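OXA-46 oxacillinase (Pseudomonas aeruginosa, PDB 3IF6) probably hydrolyses the beta-lactam ring of antibiotics to a substituted beta-amino acid, as a class D serine beta-lactamase. Local coordinates at residues S36-E41 and L246-A251. Residues are numbered along the deposited sequence; the frame is centred on the assembly and turned at random.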
# COMPACT_ATOMS: atom_id res chain seq x y z
N SER B 36 16.04 -26.14 8.18
CA SER B 36 17.28 -26.92 8.13
C SER B 36 17.90 -26.97 6.72
O SER B 36 19.09 -27.23 6.57
CB SER B 36 17.12 -28.30 8.80
OG SER B 36 16.07 -29.04 8.22
N ASP B 37 17.11 -26.67 5.70
CA ASP B 37 17.64 -26.51 4.34
C ASP B 37 18.56 -25.27 4.19
O ASP B 37 19.33 -25.16 3.22
CB ASP B 37 16.51 -26.42 3.31
CG ASP B 37 15.83 -27.76 3.04
OD1 ASP B 37 16.45 -28.85 3.26
OD2 ASP B 37 14.66 -27.70 2.59
N LEU B 38 18.44 -24.34 5.12
CA LEU B 38 19.33 -23.21 5.14
C LEU B 38 20.09 -23.19 6.46
O LEU B 38 20.39 -22.12 6.99
CB LEU B 38 18.52 -21.94 4.95
CG LEU B 38 18.46 -21.14 3.64
CD1 LEU B 38 19.00 -21.86 2.42
CD2 LEU B 38 17.03 -20.65 3.45
N GLN B 39 20.41 -24.38 6.99
CA GLN B 39 21.09 -24.54 8.27
C GLN B 39 20.61 -23.50 9.26
O GLN B 39 21.43 -22.80 9.86
CB GLN B 39 22.62 -24.41 8.11
CG GLN B 39 23.25 -25.48 7.25
CD GLN B 39 22.66 -25.48 5.84
OE1 GLN B 39 21.89 -26.38 5.47
NE2 GLN B 39 22.99 -24.45 5.07
N ALA B 40 19.29 -23.39 9.43
CA ALA B 40 18.72 -22.37 10.32
C ALA B 40 17.91 -22.98 11.45
O ALA B 40 17.33 -24.04 11.29
CB ALA B 40 17.87 -21.33 9.52
N GLU B 41 17.89 -22.30 12.58
CA GLU B 41 17.03 -22.67 13.69
C GLU B 41 16.02 -21.54 13.91
O GLU B 41 16.40 -20.36 13.95
CB GLU B 41 17.85 -22.82 14.97
CG GLU B 41 19.03 -23.78 14.88
CD GLU B 41 18.72 -25.16 15.45
OE1 GLU B 41 17.78 -25.28 16.28
OE2 GLU B 41 19.44 -26.11 15.07
N LEU B 246 21.02 -13.10 7.32
CA LEU B 246 19.86 -12.23 7.30
C LEU B 246 18.93 -12.54 6.13
O LEU B 246 17.72 -12.41 6.26
CB LEU B 246 20.30 -10.76 7.34
CG LEU B 246 20.18 -9.92 8.64
CD1 LEU B 246 20.36 -10.66 9.98
CD2 LEU B 246 21.02 -8.61 8.60
N PHE B 247 19.49 -12.99 5.01
CA PHE B 247 18.70 -13.37 3.84
C PHE B 247 17.73 -14.53 4.12
O PHE B 247 16.77 -14.72 3.40
CB PHE B 247 19.62 -13.72 2.67
CG PHE B 247 20.26 -15.08 2.80
CD1 PHE B 247 19.63 -16.22 2.28
CD2 PHE B 247 21.47 -15.24 3.44
CE1 PHE B 247 20.21 -17.46 2.39
CE2 PHE B 247 22.05 -16.50 3.55
CZ PHE B 247 21.41 -17.60 3.03
N LYS B 248 17.98 -15.30 5.17
CA LYS B 248 17.18 -16.48 5.50
C LYS B 248 15.85 -16.09 6.14
O LYS B 248 14.91 -16.87 6.16
CB LYS B 248 17.95 -17.37 6.49
CG LYS B 248 19.22 -17.99 5.96
CD LYS B 248 19.93 -18.75 7.05
CE LYS B 248 21.37 -19.02 6.61
NZ LYS B 248 22.02 -19.92 7.65
N ARG B 249 15.75 -14.90 6.70
CA ARG B 249 14.49 -14.51 7.28
C ARG B 249 13.41 -14.59 6.21
O ARG B 249 12.47 -15.37 6.35
CB ARG B 249 14.56 -13.13 7.91
CG ARG B 249 15.55 -13.04 9.07
CD ARG B 249 15.73 -11.61 9.43
NE ARG B 249 16.28 -10.90 8.28
CZ ARG B 249 16.52 -9.60 8.25
NH1 ARG B 249 16.24 -8.86 9.30
NH2 ARG B 249 17.03 -9.07 7.16
N GLU B 250 13.57 -13.80 5.14
CA GLU B 250 12.61 -13.79 4.03
C GLU B 250 12.65 -15.08 3.22
O GLU B 250 11.66 -15.45 2.60
CB GLU B 250 12.82 -12.58 3.10
CG GLU B 250 12.16 -11.28 3.59
CD GLU B 250 12.83 -9.99 3.09
OE1 GLU B 250 12.24 -9.30 2.24
OE2 GLU B 250 13.94 -9.64 3.57
N ALA B 251 13.80 -15.75 3.17
CA ALA B 251 13.90 -16.87 2.25
C ALA B 251 13.16 -18.12 2.75
O ALA B 251 12.55 -18.84 1.95
CB ALA B 251 15.35 -17.17 1.89
O HOH W 1 21.84 -19.52 10.54
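F247 meets L38 obliquely, with CE1 of F247 4.3 Å from CG of L38. CG of K248 lies over one face of the same ring, off toward its rim, so the phenyl group flanks the root of the lysine chain. On the helix side, K248 carries most of the contact. Its CG stands anti to the carbonyl carbon (chi1 -65°), and the chain is extended from there, which takes the ammonium group across to the backbone of 36-41. On the way the lysine methylenes and the L38 side chain lie alongside each other, pointing opposite ways, with CG of K248 4.0 Å from CG of L38. CD of K248 also rests 4.1 Å from the methyl CB of A40. At the tip, NZ of K248 donates to O of L38 over 2.8 Å. The C=O...N angle is 157°, and the donor sits somewhat out of the carbonyl plane. L38 directly precedes Q39, the C-prime residue of the Schellman motif that ends helix 32-36; Q39 takes a positive phi and leads the chain toward strand 42-48. The lysine thus ties the C-terminal helix 247-259 to the turn between the N-terminal helix and the central sheet of the penicillin-recognising fold. NZ of K248 also forms a salt bridge with D245 and donates to a water 2.9 Å away, which in turn donates weakly to O of Q39. One turn after F247, CB of A251 touches CD2 of L38 at 4.2 Å. I252 of the same helix continues this apolar patch against L38 and A40.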